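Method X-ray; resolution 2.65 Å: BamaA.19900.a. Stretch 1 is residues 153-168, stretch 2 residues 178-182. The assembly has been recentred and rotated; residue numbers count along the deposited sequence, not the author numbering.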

# COMPACT_ATOMS: atom_id res chain seq x y z
N GLY A 153 -13.91 9.50 -10.40
CA GLY A 153 -15.07 9.08 -11.16
C GLY A 153 -15.95 8.12 -10.38
O GLY A 153 -17.17 8.28 -10.34
N VAL A 154 -15.33 7.11 -9.77
CA VAL A 154 -16.08 6.14 -8.97
C VAL A 154 -16.77 6.85 -7.82
O VAL A 154 -17.98 6.67 -7.59
CB VAL A 154 -15.15 5.03 -8.45
CG1 VAL A 154 -15.88 4.17 -7.44
CG2 VAL A 154 -14.63 4.19 -9.59
N SER A 155 -16.02 7.67 -7.07
CA SER A 155 -16.60 8.37 -5.93
C SER A 155 -17.75 9.27 -6.36
O SER A 155 -18.79 9.33 -5.68
CB SER A 155 -15.52 9.19 -5.22
OG SER A 155 -16.07 9.97 -4.17
N SER A 156 -17.59 9.95 -7.49
CA SER A 156 -18.66 10.79 -8.02
C SER A 156 -19.91 9.96 -8.31
O SER A 156 -21.03 10.37 -7.97
CB SER A 156 -18.16 11.50 -9.27
OG SER A 156 -19.23 12.12 -9.94
N MET A 157 -19.75 8.79 -8.93
CA MET A 157 -20.91 7.97 -9.26
C MET A 157 -21.50 7.32 -8.02
O MET A 157 -22.72 7.11 -7.96
CB MET A 157 -20.53 6.91 -10.28
CG MET A 157 -20.12 7.50 -11.59
SD MET A 157 -20.27 6.32 -12.92
CE MET A 157 -20.07 7.43 -14.32
N ASN A 158 -20.67 7.00 -7.03
CA ASN A 158 -21.21 6.47 -5.78
C ASN A 158 -22.05 7.53 -5.07
O ASN A 158 -23.07 7.20 -4.47
CB ASN A 158 -20.07 5.99 -4.88
CG ASN A 158 -20.58 5.22 -3.70
OD1 ASN A 158 -20.96 4.06 -3.83
ND2 ASN A 158 -20.59 5.85 -2.53
N ALA A 159 -21.64 8.79 -5.16
CA ALA A 159 -22.37 9.86 -4.48
C ALA A 159 -23.75 10.10 -5.08
O ALA A 159 -24.67 10.49 -4.35
CB ALA A 159 -21.55 11.16 -4.52
N SER A 160 -23.93 9.88 -6.38
CA SER A 160 -25.24 10.00 -7.00
C SER A 160 -25.91 8.64 -7.19
O SER A 160 -26.82 8.52 -8.02
CB SER A 160 -25.14 10.74 -8.34
OG SER A 160 -23.89 10.49 -8.97
N ASP A 161 -25.47 7.62 -6.45
CA ASP A 161 -26.11 6.31 -6.40
C ASP A 161 -26.25 5.70 -7.80
O ASP A 161 -27.29 5.15 -8.17
CB ASP A 161 -27.47 6.39 -5.70
CG ASP A 161 -27.37 6.13 -4.20
OD1 ASP A 161 -26.61 5.21 -3.81
OD2 ASP A 161 -28.04 6.83 -3.41
N ALA A 162 -25.16 5.77 -8.57
CA ALA A 162 -25.17 5.37 -9.97
C ALA A 162 -24.13 4.31 -10.31
O ALA A 162 -24.02 3.94 -11.49
CB ALA A 162 -24.96 6.58 -10.88
N LEU A 163 -23.37 3.81 -9.34
CA LEU A 163 -22.34 2.82 -9.66
C LEU A 163 -22.95 1.55 -10.24
O LEU A 163 -22.28 0.84 -11.00
CB LEU A 163 -21.52 2.47 -8.42
CG LEU A 163 -20.26 3.27 -8.12
CD1 LEU A 163 -19.65 2.76 -6.84
CD2 LEU A 163 -19.27 3.16 -9.27
N ASP A 164 -24.20 1.23 -9.89
CA ASP A 164 -24.82 0.02 -10.40
C ASP A 164 -25.11 0.09 -11.89
O ASP A 164 -25.47 -0.94 -12.49
CB ASP A 164 -26.11 -0.28 -9.62
CG ASP A 164 -27.19 0.76 -9.85
OD1 ASP A 164 -26.87 1.97 -10.00
OD2 ASP A 164 -28.38 0.38 -9.89
N GLN A 165 -24.95 1.26 -12.51
CA GLN A 165 -25.13 1.40 -13.94
C GLN A 165 -23.93 0.88 -14.74
O GLN A 165 -24.06 0.65 -15.94
CB GLN A 165 -25.38 2.87 -14.30
CG GLN A 165 -26.73 3.40 -13.80
CD GLN A 165 -26.90 4.88 -14.07
OE1 GLN A 165 -26.04 5.53 -14.67
NE2 GLN A 165 -28.02 5.44 -13.61
N CYS A 166 -22.77 0.69 -14.10
CA CYS A 166 -21.63 0.17 -14.84
C CYS A 166 -20.75 -0.78 -14.04
O CYS A 166 -19.71 -1.21 -14.55
CB CYS A 166 -20.79 1.32 -15.38
SG CYS A 166 -20.28 2.49 -14.12
N PHE A 167 -21.12 -1.15 -12.81
CA PHE A 167 -20.39 -2.15 -12.04
C PHE A 167 -21.33 -3.26 -11.62
O PHE A 167 -22.53 -3.03 -11.43
CB PHE A 167 -19.71 -1.54 -10.81
CG PHE A 167 -18.43 -0.84 -11.13
CD1 PHE A 167 -17.23 -1.54 -11.17
CD2 PHE A 167 -18.42 0.51 -11.41
CE1 PHE A 167 -16.05 -0.91 -11.47
CE2 PHE A 167 -17.24 1.15 -11.71
CZ PHE A 167 -16.05 0.44 -11.74
N LYS A 168 -20.78 -4.47 -11.48
CA LYS A 168 -21.53 -5.65 -11.05
C LYS A 168 -20.69 -6.42 -10.04
O LYS A 168 -19.46 -6.49 -10.18
CB LYS A 168 -21.89 -6.57 -12.22
CG LYS A 168 -23.15 -6.18 -12.99
CD LYS A 168 -24.40 -6.50 -12.19
CE LYS A 168 -25.65 -5.89 -12.82
NZ LYS A 168 -25.49 -4.41 -12.98
N LYS A 178 -27.40 -3.97 -4.66
CA LYS A 178 -27.03 -3.03 -5.71
C LYS A 178 -25.69 -2.40 -5.35
O LYS A 178 -25.40 -2.15 -4.18
CB LYS A 178 -28.10 -1.97 -5.90
N VAL A 179 -24.85 -2.16 -6.36
CA VAL A 179 -23.48 -1.74 -6.10
C VAL A 179 -23.49 -0.34 -5.47
O VAL A 179 -24.04 0.61 -6.04
CB VAL A 179 -22.63 -1.78 -7.37
CG1 VAL A 179 -21.22 -1.29 -7.07
CG2 VAL A 179 -22.58 -3.20 -7.92
N THR A 180 -22.90 -0.24 -4.29
CA THR A 180 -22.75 1.01 -3.55
C THR A 180 -21.54 0.83 -2.64
O THR A 180 -21.24 -0.29 -2.21
CB THR A 180 -24.02 1.34 -2.74
OG1 THR A 180 -24.06 2.75 -2.46
CG2 THR A 180 -24.04 0.57 -1.44
N LEU A 181 -20.83 1.91 -2.36
CA LEU A 181 -19.59 1.83 -1.60
C LEU A 181 -19.83 2.26 -0.15
O LEU A 181 -20.45 3.30 0.10
CB LEU A 181 -18.49 2.69 -2.22
CG LEU A 181 -18.05 2.24 -3.61
CD1 LEU A 181 -16.85 3.03 -4.06
CD2 LEU A 181 -17.74 0.77 -3.63
N GLN A 182 -19.37 1.44 0.78
CA GLN A 182 -19.51 1.74 2.20
C GLN A 182 -18.40 2.69 2.63
O GLN A 182 -17.47 2.98 1.87
CB GLN A 182 -19.49 0.44 3.01
CG GLN A 182 -20.63 -0.52 2.68
CD GLN A 182 -22.02 0.09 2.90
OE1 GLN A 182 -22.26 0.80 3.89
NE2 GLN A 182 -22.93 -0.18 1.97

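An extended segment without regular secondary structure can be held against a helix and the turn that follows it by very few polar contacts, while its apolar side chains pack against neighbouring ones; residues 153-168 and 178-182 of BamaA.19900.a illustrate the principle. Stretch 1 leaves its helix after Ala159, passes through a short 3-10 segment and enters a strand at Phe167, while stretch 2 runs alongside with Leu181 near the helix and Val179 near the later residues.

The contact begins at Val154, whose CG1 lies 3.7 Å from Leu181 CD1: two apolar methyl groups meet at van der Waals distance, in a contact between two buried residues. One helical turn later, Asn158 points toward stretch 2 and supplies the single hydrogen bond between the stretches: Leu181 N donates to Asn158 OD1 at 2.6 Å. A side-chain amide thus satisfies a backbone N-H that has no regular strand or helix partner within either stretch, and the bond places this polar contact next to the apolar side chain of Leu181.

The helix then ends. Ser160 is the first residue to leave helical geometry, and Ser160 OG reaches back to Ser156 O at 3.0 Å. Asp161, with positive phi, turns the chain; Asp161 OD1 approaches Thr180 OG1 only to 3.8 Å, a loose polar contact near the surface.

Leu163 returns the path to the buried interior. Leu163 CD1 packs 3.6 Å from Leu181 CG, and Leu163 CB sits 4.0 Å from Val179 CG1, so one side chain bridges both apolar residues of stretch 2. At Asp164 the backbones come close, with Asp164 CA 4.8 Å from Val179 CA, yet Asp164 N remains 3.9 Å from Val179 O.

Phe167 adds to the valine's surroundings: Phe167 CB lies 4.0 Å from Val179 CG1, while its ring leads away from stretch 2. Phe167 O is 3.5 Å from Val179 CG2. Lys168 CA lies 4.1 Å from Val179 CG2, though the Lys168 side chain starts away from stretch 2. Packing, anchored by one directional bond, therefore dominates.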